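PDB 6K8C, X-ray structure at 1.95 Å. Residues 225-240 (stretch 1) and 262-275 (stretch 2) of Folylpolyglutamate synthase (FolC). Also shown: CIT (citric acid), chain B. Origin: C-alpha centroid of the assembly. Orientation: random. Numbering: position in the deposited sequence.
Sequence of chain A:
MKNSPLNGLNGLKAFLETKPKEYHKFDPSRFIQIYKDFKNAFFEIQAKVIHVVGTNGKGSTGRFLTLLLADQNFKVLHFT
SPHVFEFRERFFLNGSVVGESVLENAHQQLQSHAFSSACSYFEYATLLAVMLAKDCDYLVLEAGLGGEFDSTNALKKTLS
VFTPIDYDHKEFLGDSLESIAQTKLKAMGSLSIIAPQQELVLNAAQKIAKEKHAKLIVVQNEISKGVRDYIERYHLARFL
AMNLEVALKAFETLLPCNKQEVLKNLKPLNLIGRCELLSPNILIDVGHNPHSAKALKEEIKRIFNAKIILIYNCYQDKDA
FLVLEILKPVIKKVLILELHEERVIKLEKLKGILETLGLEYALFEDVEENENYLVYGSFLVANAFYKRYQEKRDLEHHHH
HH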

# COMPACT_ATOMS: atom_id res chain seq x y z
N LYS A 225 25.36 0.14 2.88
CA LYS A 225 25.58 0.05 4.32
C LYS A 225 24.65 1.01 5.07
O LYS A 225 24.12 0.66 6.13
CB LYS A 225 27.04 0.35 4.64
CG LYS A 225 27.29 0.84 6.06
CD LYS A 225 28.75 0.67 6.47
CE LYS A 225 29.02 -0.74 6.97
NZ LYS A 225 30.45 -0.92 7.37
N GLY A 226 24.46 2.21 4.54
CA GLY A 226 23.57 3.16 5.19
C GLY A 226 22.15 2.63 5.34
O GLY A 226 21.51 2.84 6.37
N VAL A 227 21.66 1.93 4.32
CA VAL A 227 20.32 1.35 4.40
C VAL A 227 20.31 0.16 5.35
O VAL A 227 19.39 0.01 6.17
CB VAL A 227 19.83 0.96 2.99
CG1 VAL A 227 18.62 0.03 3.08
CG2 VAL A 227 19.49 2.19 2.20
N ARG A 228 21.33 -0.70 5.28
CA ARG A 228 21.43 -1.79 6.24
C ARG A 228 21.47 -1.26 7.67
O ARG A 228 20.79 -1.78 8.56
CB ARG A 228 22.67 -2.65 5.98
CG ARG A 228 22.53 -3.57 4.78
CD ARG A 228 22.84 -5.02 5.12
NE ARG A 228 22.71 -5.89 3.95
CZ ARG A 228 21.55 -6.33 3.47
NH1 ARG A 228 20.40 -5.98 4.05
NH2 ARG A 228 21.53 -7.11 2.40
N ASP A 229 22.26 -0.21 7.90
CA ASP A 229 22.37 0.35 9.25
C ASP A 229 21.04 0.91 9.73
O ASP A 229 20.64 0.69 10.88
CB ASP A 229 23.44 1.44 9.26
CG ASP A 229 24.85 0.88 9.19
OD1 ASP A 229 25.00 -0.36 9.24
OD2 ASP A 229 25.81 1.67 9.06
N TYR A 230 20.33 1.63 8.85
CA TYR A 230 19.02 2.16 9.22
C TYR A 230 18.06 1.05 9.59
O TYR A 230 17.35 1.13 10.60
CB TYR A 230 18.48 3.00 8.06
CG TYR A 230 17.02 3.39 8.21
CD1 TYR A 230 16.65 4.50 8.95
CD2 TYR A 230 16.02 2.64 7.61
CE1 TYR A 230 15.31 4.86 9.09
CE2 TYR A 230 14.68 2.98 7.74
CZ TYR A 230 14.33 4.09 8.48
OH TYR A 230 13.00 4.43 8.60
N ILE A 231 18.03 -0.02 8.79
CA ILE A 231 17.10 -1.12 9.05
C ILE A 231 17.42 -1.80 10.37
O ILE A 231 16.53 -2.11 11.17
CB ILE A 231 17.11 -2.12 7.88
CG1 ILE A 231 16.56 -1.47 6.60
CG2 ILE A 231 16.28 -3.34 8.22
CD1 ILE A 231 15.08 -1.13 6.66
N GLU A 232 18.71 -2.05 10.64
CA GLU A 232 19.08 -2.75 11.87
C GLU A 232 18.85 -1.87 13.10
O GLU A 232 18.39 -2.35 14.14
CB GLU A 232 20.54 -3.20 11.82
CG GLU A 232 20.98 -4.03 10.60
CD GLU A 232 19.87 -4.81 9.92
OE1 GLU A 232 19.70 -4.64 8.69
OE2 GLU A 232 19.18 -5.61 10.60
N ARG A 233 19.16 -0.58 12.98
CA ARG A 233 19.04 0.34 14.11
C ARG A 233 17.61 0.41 14.65
O ARG A 233 17.41 0.60 15.85
CB ARG A 233 19.54 1.72 13.68
CG ARG A 233 19.00 2.91 14.44
CD ARG A 233 19.29 4.19 13.66
NE ARG A 233 20.51 4.06 12.87
CZ ARG A 233 20.72 4.65 11.70
NH1 ARG A 233 21.87 4.47 11.06
NH2 ARG A 233 19.78 5.42 11.16
N TYR A 234 16.61 0.21 13.79
CA TYR A 234 15.21 0.30 14.19
C TYR A 234 14.48 -1.04 14.12
O TYR A 234 13.26 -1.08 14.33
CB TYR A 234 14.48 1.33 13.32
CG TYR A 234 14.94 2.75 13.59
CD1 TYR A 234 14.87 3.28 14.87
CD2 TYR A 234 15.46 3.54 12.57
CE1 TYR A 234 15.29 4.57 15.13
CE2 TYR A 234 15.89 4.83 12.83
CZ TYR A 234 15.80 5.34 14.11
OH TYR A 234 16.22 6.62 14.38
N HIS A 235 15.20 -2.14 13.87
CA HIS A 235 14.61 -3.47 13.78
C HIS A 235 13.42 -3.49 12.81
O HIS A 235 12.35 -4.01 13.11
CB HIS A 235 14.20 -3.96 15.17
CG HIS A 235 15.33 -3.97 16.16
ND1 HIS A 235 15.13 -3.76 17.52
CD2 HIS A 235 16.66 -4.15 16.00
CE1 HIS A 235 16.30 -3.82 18.14
NE2 HIS A 235 17.24 -4.05 17.24
N LEU A 236 13.64 -2.90 11.64
CA LEU A 236 12.61 -2.81 10.60
C LEU A 236 12.69 -3.95 9.60
O LEU A 236 12.54 -3.72 8.39
CB LEU A 236 12.73 -1.46 9.88
CG LEU A 236 12.43 -0.19 10.68
CD1 LEU A 236 12.85 1.05 9.92
CD2 LEU A 236 10.95 -0.12 11.06
N ALA A 237 12.90 -5.19 10.06
CA ALA A 237 12.88 -6.33 9.14
C ALA A 237 11.54 -6.51 8.46
O ALA A 237 11.45 -7.25 7.48
CB ALA A 237 13.26 -7.61 9.89
N ARG A 238 10.49 -5.86 8.97
CA ARG A 238 9.18 -5.95 8.34
C ARG A 238 9.20 -5.45 6.90
O ARG A 238 8.41 -5.91 6.06
CB ARG A 238 8.15 -5.17 9.17
CG ARG A 238 6.76 -5.08 8.55
CD ARG A 238 6.18 -6.47 8.38
NE ARG A 238 4.86 -6.48 7.75
CZ ARG A 238 4.65 -6.31 6.45
NH1 ARG A 238 5.67 -6.08 5.62
NH2 ARG A 238 3.42 -6.36 5.97
N PHE A 239 10.11 -4.53 6.58
CA PHE A 239 10.15 -3.90 5.27
C PHE A 239 11.43 -4.31 4.54
O PHE A 239 12.52 -4.28 5.12
CB PHE A 239 10.07 -2.38 5.39
CG PHE A 239 8.89 -1.92 6.20
CD1 PHE A 239 7.61 -1.97 5.67
CD2 PHE A 239 9.06 -1.44 7.49
CE1 PHE A 239 6.52 -1.54 6.42
CE2 PHE A 239 7.98 -1.01 8.24
CZ PHE A 239 6.70 -1.07 7.70
N LEU A 240 11.28 -4.69 3.27
CA LEU A 240 12.43 -5.05 2.44
C LEU A 240 13.38 -3.87 2.32
O LEU A 240 12.97 -2.75 2.01
CB LEU A 240 11.97 -5.49 1.06
CG LEU A 240 11.55 -6.95 0.85
CD1 LEU A 240 10.97 -7.14 -0.54
CD2 LEU A 240 12.74 -7.88 1.08
N VAL A 262 21.04 11.65 4.39
CA VAL A 262 19.65 11.75 4.82
C VAL A 262 19.20 10.57 5.67
O VAL A 262 18.18 10.68 6.37
CB VAL A 262 18.75 11.91 3.58
CG1 VAL A 262 19.06 13.21 2.87
CG2 VAL A 262 18.94 10.73 2.64
N LEU A 263 19.91 9.45 5.64
CA LEU A 263 19.51 8.29 6.42
C LEU A 263 19.83 8.43 7.90
O LEU A 263 19.21 7.75 8.73
CB LEU A 263 20.16 7.02 5.88
CG LEU A 263 19.72 6.64 4.48
CD1 LEU A 263 20.22 5.25 4.13
CD2 LEU A 263 18.20 6.72 4.35
N LYS A 264 20.78 9.30 8.26
CA LYS A 264 21.21 9.38 9.65
C LYS A 264 20.07 9.85 10.56
O LYS A 264 19.91 9.34 11.67
CB LYS A 264 22.41 10.32 9.78
CG LYS A 264 23.71 9.60 10.13
CD LYS A 264 24.92 10.36 9.64
CE LYS A 264 26.14 9.45 9.54
NZ LYS A 264 27.20 10.03 8.67
N ASN A 265 19.27 10.80 10.09
CA ASN A 265 18.16 11.33 10.88
C ASN A 265 16.80 10.89 10.35
O ASN A 265 15.78 11.45 10.77
CB ASN A 265 18.24 12.85 10.93
CG ASN A 265 19.56 13.35 11.47
OD1 ASN A 265 20.14 12.74 12.37
ND2 ASN A 265 20.05 14.45 10.92
N LEU A 266 16.75 9.92 9.44
CA LEU A 266 15.47 9.41 8.98
C LEU A 266 14.75 8.72 10.14
O LEU A 266 15.33 7.88 10.83
CB LEU A 266 15.67 8.44 7.82
CG LEU A 266 14.40 7.84 7.19
CD1 LEU A 266 13.52 8.94 6.61
CD2 LEU A 266 14.76 6.81 6.12
N LYS A 267 13.49 9.09 10.36
CA LYS A 267 12.72 8.49 11.43
C LYS A 267 12.36 7.05 11.06
O LYS A 267 12.35 6.69 9.88
CB LYS A 267 11.45 9.31 11.69
CG LYS A 267 10.42 9.24 10.57
CD LYS A 267 9.06 9.78 11.02
CE LYS A 267 9.14 11.26 11.33
NZ LYS A 267 7.81 11.81 11.73
N PRO A 268 12.09 6.21 12.05
CA PRO A 268 11.70 4.82 11.75
C PRO A 268 10.39 4.77 10.98
O PRO A 268 9.43 5.47 11.32
CB PRO A 268 11.58 4.17 13.13
CG PRO A 268 11.40 5.31 14.08
CD PRO A 268 12.18 6.45 13.50
N LEU A 269 10.35 3.93 9.95
CA LEU A 269 9.15 3.79 9.14
C LEU A 269 8.07 3.06 9.92
O LEU A 269 8.30 1.98 10.47
CB LEU A 269 9.44 3.04 7.84
CG LEU A 269 8.18 2.70 7.04
CD1 LEU A 269 7.49 3.97 6.58
CD2 LEU A 269 8.49 1.79 5.85
N ASN A 270 6.88 3.65 9.95
CA ASN A 270 5.71 3.03 10.55
C ASN A 270 4.55 3.15 9.57
O ASN A 270 4.25 4.26 9.10
CB ASN A 270 5.35 3.68 11.89
CG ASN A 270 4.00 3.23 12.42
OD1 ASN A 270 2.97 3.84 12.12
ND2 ASN A 270 4.01 2.16 13.21
N LEU A 271 3.93 2.03 9.24
CA LEU A 271 2.74 2.01 8.40
C LEU A 271 1.59 1.40 9.19
O LEU A 271 1.77 0.39 9.88
CB LEU A 271 2.96 1.22 7.12
CG LEU A 271 3.89 1.82 6.06
CD1 LEU A 271 4.01 0.87 4.88
CD2 LEU A 271 3.36 3.18 5.63
N ILE A 272 0.42 2.02 9.08
CA ILE A 272 -0.76 1.49 9.75
C ILE A 272 -1.09 0.12 9.17
O ILE A 272 -1.06 -0.10 7.96
CB ILE A 272 -1.94 2.47 9.60
CG1 ILE A 272 -1.70 3.71 10.46
CG2 ILE A 272 -3.25 1.80 9.98
CD1 ILE A 272 -2.51 4.93 10.03
N GLY A 273 -1.38 -0.83 10.06
CA GLY A 273 -1.72 -2.17 9.63
C GLY A 273 -0.53 -3.05 9.33
O GLY A 273 -0.72 -4.16 8.82
N ARG A 274 0.69 -2.60 9.62
CA ARG A 274 1.90 -3.39 9.47
C ARG A 274 2.53 -3.55 10.84
O ARG A 274 2.95 -2.55 11.44
CB ARG A 274 2.88 -2.73 8.50
CG ARG A 274 2.58 -2.96 7.02
CD ARG A 274 1.41 -2.11 6.55
NE ARG A 274 1.36 -2.02 5.10
CZ ARG A 274 0.59 -1.17 4.43
NH1 ARG A 274 -0.21 -0.34 5.08
NH2 ARG A 274 0.61 -1.16 3.10
N CYS A 275 2.57 -4.78 11.34
CA CYS A 275 3.13 -5.07 12.66
C CYS A 275 2.52 -4.16 13.73
O CYS A 275 3.22 -3.54 14.53
CB CYS A 275 4.65 -4.93 12.63
SG CYS A 275 5.47 -6.08 13.68
C1 CIT B . 1.93 -5.95 2.11
O1 CIT B . 1.15 -5.72 1.16
O2 CIT B . 2.36 -7.11 2.28
C2 CIT B . 2.34 -4.82 3.02
C3 CIT B . 3.41 -4.05 2.26
O7 CIT B . 2.74 -3.21 1.28
C4 CIT B . 4.29 -3.18 3.13
C5 CIT B . 5.24 -2.59 2.12
O3 CIT B . 4.81 -1.75 1.29
O4 CIT B . 6.44 -2.96 2.09
C6 CIT B . 4.33 -5.03 1.54
O5 CIT B . 4.32 -5.16 0.30
O6 CIT B . 5.12 -5.73 2.22
O HOH W 1 17.70 7.39 11.71

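The apolar centre is built on Leu-269 and Phe-239, both buried and both with CA-to-CB directed toward the other stretch. Leu-269 CD2 lies 3.5 Å from the centroid of the Phe-239 ring and only 5° off its normal, a nearly axial CH-pi contact. Leu-271 CD1 adds to this apolar cluster, 3.8 Å from Phe-239 CE1.

Two further aromatic faces are covered in the same manner. Leu-266 CD2 sits 3.9 Å from the Tyr-230 ring centroid, 26° off the normal; Pro-268 CB sits 3.9 Å from that of Tyr-234, at 18°. Near the start of the helix, Leu-263 CD1 packs 3.7 Å from Val-227 CG2 and 3.5 Å from Gly-226 C. An ideal CB on Gly-226 would come within 3.4 Å of that same methyl, so the close approach leaves little room for a side chain.

Tyr-230 also carries the contact into polar territory: its OH donates to Lys-267 O at 2.7 Å, tying the helix to a loop carbonyl. Farther out, Arg-233 NH2 makes a weak bond to Leu-263 O (3.4 Å, 144°). Water 1 bridges the stretches, hydrogen-bonded to Tyr-234 OH at 3.1 Å and donating to Leu-266 O at 2.6 Å.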